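Local coordinates for protein elongation factor 1-gamma 1 (Saccharomyces cerevisiae, PDB 1NHY) that serves as a subunit of the eukaryotic elongation factor 1 complex, probably tethering it to other cellular components, with a GST-like domain that mediates binding to a partner subunit, at residues A[97-102]-A[141-146]; A[105-110]-A[167-172]; A[26-31]-A[68-73]. All coordinates share one frame; numbering follows the deposited sequence.

Interaction 1: A[97-102]-A[141-146]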
loop_
_atom_site.group_PDB
_atom_site.type_symbol
_atom_site.label_atom_id
_atom_site.label_comp_id
_atom_site.label_asym_id
_atom_site.label_seq_id
_atom_site.Cartn_x
_atom_site.Cartn_y
_atom_site.Cartn_z
ATOM N N ILE A 97 -4.277 -12.266 4.534
ATOM C CA ILE A 97 -5.457 -11.634 3.964
ATOM C C ILE A 97 -6.170 -10.829 5.021
ATOM O O ILE A 97 -6.833 -9.824 4.737
ATOM C CB ILE A 97 -6.422 -12.688 3.429
ATOM C CG1 ILE A 97 -5.664 -13.606 2.475
ATOM C CG2 ILE A 97 -7.592 -12.032 2.749
ATOM C CD1 ILE A 97 -6.509 -14.614 1.788
ATOM N N ARG A 98 -6.044 -11.281 6.256
ATOM C CA ARG A 98 -6.677 -10.565 7.335
ATOM C C ARG A 98 -6.127 -9.150 7.381
ATOM O O ARG A 98 -6.866 -8.186 7.195
ATOM C CB ARG A 98 -6.424 -11.274 8.649
ATOM C CG ARG A 98 -6.958 -10.536 9.827
ATOM C CD ARG A 98 -6.808 -11.377 11.055
ATOM N NE ARG A 98 -6.304 -10.577 12.161
ATOM C CZ ARG A 98 -6.359 -10.943 13.433
ATOM N NH1 ARG A 98 -6.915 -12.122 13.768
ATOM N NH2 ARG A 98 -5.855 -10.128 14.362
ATOM N N TRP A 99 -4.824 -9.017 7.602
ATOM C CA TRP A 99 -4.245 -7.688 7.659
ATOM C C TRP A 99 -4.366 -6.984 6.340
ATOM O O TRP A 99 -4.637 -5.777 6.285
ATOM C CB TRP A 99 -2.811 -7.780 8.096
ATOM C CG TRP A 99 -2.770 -8.246 9.491
ATOM C CD1 TRP A 99 -2.697 -9.536 9.926
ATOM C CD2 TRP A 99 -2.825 -7.421 10.657
ATOM N NE1 TRP A 99 -2.697 -9.570 11.298
ATOM C CE2 TRP A 99 -2.776 -8.284 11.774
ATOM C CE3 TRP A 99 -2.909 -6.030 10.868
ATOM C CZ2 TRP A 99 -2.801 -7.805 13.092
ATOM C CZ3 TRP A 99 -2.935 -5.554 12.165
ATOM C CH2 TRP A 99 -2.882 -6.439 13.267
ATOM N N GLN A 100 -4.183 -7.752 5.271
ATOM C CA GLN A 100 -4.325 -7.217 3.935
ATOM C C GLN A 100 -5.639 -6.444 3.915
ATOM O O GLN A 100 -5.771 -5.420 3.257
ATOM C CB GLN A 100 -4.403 -8.357 2.935
ATOM C CG GLN A 100 -4.057 -7.919 1.550
ATOM C CD GLN A 100 -2.588 -7.690 1.416
ATOM O OE1 GLN A 100 -1.832 -8.622 1.150
ATOM N NE2 GLN A 100 -2.154 -6.453 1.632
ATOM N N SER A 101 -6.608 -6.938 4.666
ATOM C CA SER A 101 -7.918 -6.312 4.729
ATOM C C SER A 101 -8.070 -5.157 5.723
ATOM O O SER A 101 -8.630 -4.112 5.385
ATOM C CB SER A 101 -8.962 -7.385 5.016
ATOM O OG SER A 101 -10.235 -6.808 5.221
ATOM N N LEU A 102 -7.600 -5.353 6.955
ATOM C CA LEU A 102 -7.666 -4.317 7.990
ATOM C C LEU A 102 -7.078 -3.005 7.490
ATOM O O LEU A 102 -7.569 -1.916 7.799
ATOM C CB LEU A 102 -6.872 -4.750 9.205
ATOM C CG LEU A 102 -7.599 -5.707 10.124
ATOM C CD1 LEU A 102 -6.608 -6.385 11.069
ATOM C CD2 LEU A 102 -8.653 -4.916 10.879
ATOM N N ASP A 141 -4.622 1.037 16.864
ATOM C CA ASP A 141 -4.339 0.228 18.036
ATOM C C ASP A 141 -4.248 -1.234 17.690
ATOM O O ASP A 141 -3.440 -1.946 18.253
ATOM C CB ASP A 141 -5.399 0.433 19.099
ATOM C CG ASP A 141 -5.442 1.861 19.592
ATOM O OD1 ASP A 141 -4.346 2.470 19.732
ATOM O OD2 ASP A 141 -6.559 2.372 19.847
ATOM N N ILE A 142 -5.074 -1.679 16.750
ATOM C CA ILE A 142 -5.051 -3.078 16.323
ATOM C C ILE A 142 -3.647 -3.423 15.846
ATOM O O ILE A 142 -3.101 -4.491 16.166
ATOM C CB ILE A 142 -6.000 -3.340 15.141
ATOM C CG1 ILE A 142 -7.412 -2.879 15.487
ATOM C CG2 ILE A 142 -6.026 -4.830 14.826
ATOM C CD1 ILE A 142 -8.024 -3.692 16.611
ATOM N N PHE A 143 -3.087 -2.504 15.060
ATOM C CA PHE A 143 -1.751 -2.645 14.515
ATOM C C PHE A 143 -0.700 -2.654 15.601
ATOM O O PHE A 143 0.030 -3.636 15.756
ATOM C CB PHE A 143 -1.478 -1.506 13.557
ATOM C CG PHE A 143 -2.004 -1.751 12.202
ATOM C CD1 PHE A 143 -1.195 -2.317 11.222
ATOM C CD2 PHE A 143 -3.318 -1.457 11.905
ATOM C CE1 PHE A 143 -1.692 -2.596 9.955
ATOM C CE2 PHE A 143 -3.830 -1.733 10.634
ATOM C CZ PHE A 143 -3.011 -2.304 9.654
ATOM N N GLU A 144 -0.624 -1.549 16.343
ATOM C CA GLU A 144 0.347 -1.421 17.433
ATOM C C GLU A 144 0.324 -2.625 18.333
ATOM O O GLU A 144 1.377 -3.154 18.677
ATOM C CB GLU A 144 0.064 -0.199 18.315
ATOM C CG GLU A 144 0.906 1.036 18.034
ATOM C CD GLU A 144 2.356 0.942 18.523
ATOM O OE1 GLU A 144 2.610 0.996 19.753
ATOM O OE2 GLU A 144 3.252 0.831 17.660
ATOM N N ASN A 145 -0.865 -3.058 18.737
ATOM C CA ASN A 145 -0.932 -4.208 19.620
ATOM C C ASN A 145 -0.230 -5.400 19.026
ATOM O O ASN A 145 0.426 -6.144 19.741
ATOM C CB ASN A 145 -2.364 -4.613 19.923
ATOM C CG ASN A 145 -3.116 -3.553 20.678
ATOM O OD1 ASN A 145 -2.604 -2.992 21.657
ATOM N ND2 ASN A 145 -4.352 -3.268 20.236
ATOM N N ARG A 146 -0.365 -5.598 17.719
ATOM C CA ARG A 146 0.276 -6.742 17.097
ATOM C C ARG A 146 1.772 -6.524 16.887
ATOM O O ARG A 146 2.578 -7.406 17.216
ATOM C CB ARG A 146 -0.441 -7.078 15.781
ATOM C CG ARG A 146 0.452 -7.431 14.616
ATOM C CD ARG A 146 1.218 -8.719 14.828
ATOM N NE ARG A 146 0.366 -9.894 14.751
ATOM C CZ ARG A 146 0.805 -11.117 14.468
ATOM N NH1 ARG A 146 2.087 -11.336 14.232
ATOM N NH2 ARG A 146 -0.047 -12.126 14.398
#
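Trp99 and Phe143 meet across two roughly antiparallel helical segments, 97-102 and 141-146, whose axes come no closer than 12.0 Å and whose directions differ by 141°. So wide a spacing needs a large side chain to fill it, and the indole of Trp99 does this. Its CG stands anti to the carbonyl carbon, beside the backbone N (chi1 -67°). The six-membered ring of the indole reaches helix 126-147. Trp99 and Phe143 form an edge-to-face (T-shaped) pair with planes at 71°: the indole directs its CZ3 over the centre of the phenyl ring, 3.7 Å above its plane. Beyond this edge, Trp99 CH2 meets Ile142 O at 3.5 Å, near the indole plane, and Ile142 CG2 at 3.9 Å. The aliphatic start of Arg146 packs here too, its CB lying 3.6 Å from Trp99 CH2, while bends at chi2 and chi3 turn the rest of the chain. An arginine suits this partly exposed margin because its methylenes pack against the ring while its charged end makes a cation-pi contact with Tyr150. Leu102 CD1 covers part of one indole face and reaches Ile142 CG2 at 4.1 Å, the two side chains crossing nearly perpendicularly. An alanine in place of Trp99 would probably open a gap between the helices, leaving the Phe143 face without its edge partner and the Arg146 methylenes without their support. Both rings also rest on helix 160-175, Trp99 on Ala161 and Phe143 on Ala165, and Phe143 further touches Ile188 of helix 186-197.

Interaction 2: A[105-110]-A[167-172]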
loop_
_atom_site.group_PDB
_atom_site.type_symbol
_atom_site.label_atom_id
_atom_site.label_comp_id
_atom_site.label_asym_id
_atom_site.label_seq_id
_atom_site.Cartn_x
_atom_site.Cartn_y
_atom_site.Cartn_z
ATOM N N SER A 105 -8.953 -1.721 4.096
ATOM C CA SER A 105 -10.302 -1.276 4.397
ATOM C C SER A 105 -10.270 -0.450 5.670
ATOM O O SER A 105 -10.080 0.761 5.632
ATOM C CB SER A 105 -11.212 -2.473 4.589
ATOM O OG SER A 105 -11.057 -3.369 3.514
ATOM N N ASP A 106 -10.424 -1.121 6.805
ATOM C CA ASP A 106 -10.433 -0.454 8.104
ATOM C C ASP A 106 -9.622 0.824 8.249
ATOM O O ASP A 106 -10.131 1.810 8.766
ATOM C CB ASP A 106 -10.010 -1.431 9.195
ATOM C CG ASP A 106 -11.009 -2.548 9.373
ATOM O OD1 ASP A 106 -11.316 -3.216 8.356
ATOM O OD2 ASP A 106 -11.492 -2.756 10.513
ATOM N N LEU A 107 -8.377 0.818 7.803
ATOM C CA LEU A 107 -7.543 1.993 7.940
ATOM C C LEU A 107 -7.574 2.955 6.754
ATOM O O LEU A 107 -7.664 4.164 6.934
ATOM C CB LEU A 107 -6.111 1.550 8.206
ATOM C CG LEU A 107 -5.039 2.631 8.306
ATOM C CD1 LEU A 107 -5.257 3.482 9.553
ATOM C CD2 LEU A 107 -3.691 1.962 8.339
ATOM N N CYS A 108 -7.486 2.421 5.546
ATOM C CA CYS A 108 -7.493 3.242 4.347
ATOM C C CYS A 108 -8.783 4.053 4.216
ATOM O O CYS A 108 -8.788 5.144 3.646
ATOM C CB CYS A 108 -7.335 2.342 3.132
ATOM S SG CYS A 108 -6.909 3.193 1.645
ATOM N N ILE A 109 -9.882 3.521 4.750
ATOM C CA ILE A 109 -11.172 4.194 4.660
ATOM C C ILE A 109 -11.131 5.616 5.162
ATOM O O ILE A 109 -11.533 6.547 4.465
ATOM C CB ILE A 109 -12.260 3.498 5.483
ATOM C CG1 ILE A 109 -12.452 2.068 5.006
ATOM C CG2 ILE A 109 -13.551 4.260 5.343
ATOM C CD1 ILE A 109 -12.671 1.963 3.524
ATOM N N GLN A 110 -10.648 5.773 6.385
ATOM C CA GLN A 110 -10.583 7.072 7.026
ATOM C C GLN A 110 -9.778 8.154 6.335
ATOM O O GLN A 110 -9.977 9.331 6.612
ATOM C CB GLN A 110 -10.109 6.893 8.460
ATOM C CG GLN A 110 -10.964 5.887 9.178
ATOM C CD GLN A 110 -12.437 6.120 8.903
ATOM O OE1 GLN A 110 -13.230 5.195 8.900
ATOM N NE2 GLN A 110 -12.803 7.367 8.675
ATOM N N SER A 167 2.074 0.945 2.544
ATOM C CA SER A 167 1.714 1.989 1.600
ATOM C C SER A 167 0.547 2.813 2.128
ATOM O O SER A 167 0.509 4.031 1.976
ATOM C CB SER A 167 1.335 1.379 0.252
ATOM O OG SER A 167 0.079 0.732 0.337
ATOM N N ILE A 168 -0.410 2.156 2.757
ATOM C CA ILE A 168 -1.550 2.889 3.267
ATOM C C ILE A 168 -1.145 3.862 4.365
ATOM O O ILE A 168 -1.477 5.058 4.310
ATOM C CB ILE A 168 -2.620 1.908 3.751
ATOM C CG1 ILE A 168 -3.220 1.229 2.514
ATOM C CG2 ILE A 168 -3.687 2.625 4.585
ATOM C CD1 ILE A 168 -4.044 0.017 2.803
ATOM N N PHE A 169 -0.410 3.353 5.347
ATOM C CA PHE A 169 0.061 4.173 6.449
ATOM C C PHE A 169 0.764 5.442 5.981
ATOM O O PHE A 169 0.636 6.493 6.603
ATOM C CB PHE A 169 0.998 3.354 7.312
ATOM C CG PHE A 169 0.354 2.818 8.543
ATOM C CD1 PHE A 169 0.028 3.676 9.581
ATOM C CD2 PHE A 169 0.078 1.455 8.681
ATOM C CE1 PHE A 169 -0.561 3.190 10.759
ATOM C CE2 PHE A 169 -0.513 0.959 9.856
ATOM C CZ PHE A 169 -0.834 1.832 10.896
ATOM N N THR A 170 1.501 5.348 4.880
ATOM C CA THR A 170 2.211 6.497 4.335
ATOM C C THR A 170 1.515 7.859 4.543
ATOM O O THR A 170 1.893 8.605 5.449
ATOM C CB THR A 170 2.495 6.238 2.866
ATOM O OG1 THR A 170 3.251 5.024 2.772
ATOM C CG2 THR A 170 3.287 7.364 2.256
ATOM N N ARG A 171 0.503 8.180 3.741
ATOM C CA ARG A 171 -0.201 9.461 3.893
ATOM C C ARG A 171 -0.485 9.869 5.349
ATOM O O ARG A 171 -0.505 11.054 5.674
ATOM C CB ARG A 171 -1.509 9.434 3.108
ATOM C CG ARG A 171 -1.317 9.142 1.624
ATOM C CD ARG A 171 -0.557 10.257 0.893
ATOM N NE ARG A 171 0.515 9.733 0.046
ATOM C CZ ARG A 171 0.805 10.171 -1.181
ATOM N NH1 ARG A 171 0.094 11.153 -1.725
ATOM N NH2 ARG A 171 1.810 9.632 -1.865
ATOM N N TYR A 172 -0.722 8.904 6.228
ATOM C CA TYR A 172 -0.958 9.247 7.628
ATOM C C TYR A 172 0.340 9.774 8.266
ATOM O O TYR A 172 0.323 10.743 9.024
ATOM C CB TYR A 172 -1.451 8.032 8.398
ATOM C CG TYR A 172 -2.912 7.740 8.212
ATOM C CD1 TYR A 172 -3.884 8.548 8.797
ATOM C CD2 TYR A 172 -3.330 6.632 7.479
ATOM C CE1 TYR A 172 -5.246 8.255 8.662
ATOM C CE2 TYR A 172 -4.685 6.332 7.336
ATOM C CZ TYR A 172 -5.636 7.147 7.930
ATOM O OH TYR A 172 -6.967 6.830 7.803
#
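Leu107 and Tyr172 meet in the buried middle of the all-helical GST C-terminal domain, where the C-terminal part of helix 90-107 and the residues after it pass helix 160-175. Leu107 fits among three residues spaced along that helix. Its CG stands anti to the backbone N (chi1 177°), and the two methyls fork from it to different partners. Leu107 CD2 sits over the centre of the Phe169 ring, 3.7 Å from the centroid, a CH-pi contact. Leu107 CD2 also lies 3.8 Å from Ile168 CG2. The other branch, Leu107 CD1, reaches Tyr172 CE2 at 3.7 Å, the tyrosine passing alongside the leucine in the opposite direction. A branched leucine suits this place because the fork lets CD2 lie between Phe169 and Ile168 while CD1 goes to Tyr172.

Positions 167-172 belong to the helix that runs through the core of this GST-like fold, and the side chains it turns to Leu107 and Cys108 are Ile168, Phe169 and Tyr172, the last carrying a hydroxyl. Tyr172 OH donates to Leu107 O at 2.9 Å; the C=O...donor angle is 159° and the donor is tilted 18° from the carbonyl plane. Helix 90-107 widens into a pi-type turn at 105-107 and residues 108-110 lack the regular bonds, consistent with a side chain supplying the donor. Cys108, small enough for a close approach of the backbones, sets its CB 3.9 Å from Ile168 CG2. Phe169 also meets Phe143 edge-to-face and touches Trp191, while the Tyr172 ring meets Phe177.

Interaction 3: A[26-31]-A[68-73]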
loop_
_atom_site.group_PDB
_atom_site.type_symbol
_atom_site.label_atom_id
_atom_site.label_comp_id
_atom_site.label_asym_id
_atom_site.label_seq_id
_atom_site.Cartn_x
_atom_site.Cartn_y
_atom_site.Cartn_z
ATOM N N LEU A 26 10.328 -9.014 -12.322
ATOM C CA LEU A 26 9.371 -9.437 -13.325
ATOM C C LEU A 26 9.739 -8.783 -14.651
ATOM O O LEU A 26 10.220 -7.648 -14.683
ATOM C CB LEU A 26 7.958 -9.029 -12.908
ATOM C CG LEU A 26 7.458 -9.758 -11.664
ATOM C CD1 LEU A 26 6.115 -9.186 -11.232
ATOM C CD2 LEU A 26 7.336 -11.240 -11.970
ATOM N N ASP A 27 9.523 -9.508 -15.739
ATOM C CA ASP A 27 9.826 -8.995 -17.058
ATOM C C ASP A 27 8.666 -8.135 -17.536
ATOM O O ASP A 27 8.232 -8.207 -18.691
ATOM C CB ASP A 27 10.020 -10.148 -18.015
ATOM C CG ASP A 27 10.734 -9.732 -19.284
ATOM O OD1 ASP A 27 10.511 -8.589 -19.775
ATOM O OD2 ASP A 27 11.519 -10.566 -19.793
ATOM N N VAL A 28 8.167 -7.313 -16.632
ATOM C CA VAL A 28 7.040 -6.461 -16.936
ATOM C C VAL A 28 7.477 -5.016 -17.136
ATOM O O VAL A 28 8.252 -4.477 -16.342
ATOM C CB VAL A 28 6.012 -6.544 -15.800
ATOM C CG1 VAL A 28 4.804 -5.695 -16.120
ATOM C CG2 VAL A 28 5.636 -7.996 -15.581
ATOM N N LYS A 29 6.974 -4.402 -18.203
ATOM C CA LYS A 29 7.269 -3.014 -18.532
ATOM C C LYS A 29 6.436 -2.071 -17.691
ATOM O O LYS A 29 5.213 -2.190 -17.652
ATOM C CB LYS A 29 6.939 -2.759 -19.994
ATOM C CG LYS A 29 6.885 -1.279 -20.379
ATOM C CD LYS A 29 6.543 -1.136 -21.862
ATOM C CE LYS A 29 6.736 0.293 -22.351
ATOM N NZ LYS A 29 6.239 0.495 -23.756
ATOM N N VAL A 30 7.078 -1.129 -17.020
ATOM C CA VAL A 30 6.318 -0.191 -16.216
ATOM C C VAL A 30 6.328 1.116 -16.974
ATOM O O VAL A 30 7.355 1.541 -17.473
ATOM C CB VAL A 30 6.922 -0.027 -14.818
ATOM C CG1 VAL A 30 6.010 0.823 -13.942
ATOM C CG2 VAL A 30 7.110 -1.392 -14.189
ATOM N N VAL A 31 5.172 1.747 -17.093
ATOM C CA VAL A 31 5.077 2.986 -17.846
ATOM C C VAL A 31 4.052 3.858 -17.194
ATOM O O VAL A 31 3.190 3.377 -16.459
ATOM C CB VAL A 31 4.590 2.722 -19.279
ATOM C CG1 VAL A 31 4.797 3.942 -20.137
ATOM C CG2 VAL A 31 5.308 1.524 -19.847
ATOM N N TYR A 68 -1.401 -9.266 -6.719
ATOM C CA TYR A 68 -1.460 -10.725 -6.639
ATOM C C TYR A 68 -0.974 -11.362 -7.935
ATOM O O TYR A 68 -0.177 -12.303 -7.922
ATOM C CB TYR A 68 -2.893 -11.169 -6.366
ATOM C CG TYR A 68 -3.094 -12.667 -6.424
ATOM C CD1 TYR A 68 -2.766 -13.486 -5.341
ATOM C CD2 TYR A 68 -3.606 -13.272 -7.575
ATOM C CE1 TYR A 68 -2.943 -14.862 -5.403
ATOM C CE2 TYR A 68 -3.786 -14.647 -7.648
ATOM C CZ TYR A 68 -3.455 -15.432 -6.558
ATOM O OH TYR A 68 -3.651 -16.792 -6.624
ATOM N N TYR A 69 -1.472 -10.844 -9.053
ATOM C CA TYR A 69 -1.079 -11.359 -10.346
ATOM C C TYR A 69 0.443 -11.282 -10.476
ATOM O O TYR A 69 1.113 -12.288 -10.734
ATOM C CB TYR A 69 -1.721 -10.539 -11.456
ATOM C CG TYR A 69 -1.564 -11.177 -12.816
ATOM C CD1 TYR A 69 -2.506 -12.092 -13.278
ATOM C CD2 TYR A 69 -0.480 -10.861 -13.645
ATOM C CE1 TYR A 69 -2.389 -12.675 -14.536
ATOM C CE2 TYR A 69 -0.350 -11.434 -14.902
ATOM C CZ TYR A 69 -1.316 -12.336 -15.343
ATOM O OH TYR A 69 -1.240 -12.872 -16.608
ATOM N N LEU A 70 0.988 -10.081 -10.302
ATOM C CA LEU A 70 2.427 -9.924 -10.413
ATOM C C LEU A 70 3.150 -10.918 -9.521
ATOM O O LEU A 70 4.050 -11.629 -9.970
ATOM C CB LEU A 70 2.850 -8.516 -10.031
ATOM C CG LEU A 70 2.275 -7.458 -10.944
ATOM C CD1 LEU A 70 2.458 -6.136 -10.246
ATOM C CD2 LEU A 70 2.948 -7.480 -12.310
ATOM N N VAL A 71 2.771 -10.984 -8.256
ATOM C CA VAL A 71 3.473 -11.914 -7.387
ATOM C C VAL A 71 3.520 -13.315 -7.962
ATOM O O VAL A 71 4.562 -13.958 -7.949
ATOM C CB VAL A 71 2.851 -12.025 -6.000
ATOM C CG1 VAL A 71 3.561 -13.113 -5.224
ATOM C CG2 VAL A 71 2.971 -10.700 -5.273
ATOM N N LYS A 72 2.386 -13.791 -8.470
ATOM C CA LYS A 72 2.322 -15.133 -9.036
ATOM C C LYS A 72 3.159 -15.311 -10.299
ATOM O O LYS A 72 3.557 -16.422 -10.610
ATOM C CB LYS A 72 0.870 -15.510 -9.332
ATOM C CG LYS A 72 -0.007 -15.685 -8.094
ATOM C CD LYS A 72 0.405 -16.887 -7.274
ATOM C CE LYS A 72 -0.612 -17.164 -6.194
ATOM N NZ LYS A 72 -0.178 -18.295 -5.324
ATOM N N LEU A 73 3.408 -14.228 -11.033
ATOM C CA LEU A 73 4.216 -14.299 -12.253
ATOM C C LEU A 73 5.642 -14.674 -11.926
ATOM O O LEU A 73 6.373 -15.219 -12.755
ATOM C CB LEU A 73 4.261 -12.958 -12.953
ATOM C CG LEU A 73 3.147 -12.676 -13.923
ATOM C CD1 LEU A 73 3.284 -11.247 -14.372
ATOM C CD2 LEU A 73 3.235 -13.623 -15.096
#
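Leu73 N donates to Tyr69 O at 3.0 Å, a regular helical bond in the last turn of helix 63-73, and this turn presents the Leu73 side chain to Leu26 and Val28. Leu26 lies in the connection of a beta-alpha-beta crossover, between helix 12-24 and edge strand 29-31 of the thioredoxin-like sheet. Its two methyls divide the helix surface between them. Leu26 CD1 lies 3.5 Å from Leu70 CB and close to Leu70 O, whereas Leu26 CD2 meets Leu73 CB at 3.7 Å. The Leu26 and Leu73 side chains cross at about a right angle. Val28, two residues further on, adds a looser layer: its CG2, anti to the carbonyl carbon, is 4.2 Å from Leu73 CD1 and 4.3 Å from Leu70 CD2. A beta-branched valine suits the extended backbone, and the longer leucines bridge the space to the helix. Leu26 and Val28 also touch Val21 of helix 12-24, which extends the apolar cluster, while Asp27 between them turns to the chain start and binds Met1 N. Because the side chains that meet are all aliphatic and no polar bond joins the two segments, the association depends on shape and on the burial of apolar surface.

Interactions 1 and 2 belong to the helical C-terminal domain and share helix 90-107, which packs against helix 126-147 at one level and helix 160-175 at the next. They touch through Phe143 and Phe169, so a continuous aromatic cluster joins them. Interaction 2 is the deeper, its centre about 8 Å from that of the chain, and adds a tyrosine-carbonyl bond; interaction 1, partly buried, ends in an arginine at its margin. Interaction 3 lies in the thioredoxin-like domain, its centre about 26 Å from that of interaction 1, with no touch. There a helix meets the approach to a sheet edge, and the contact is buried, with only aliphatic side chains meeting.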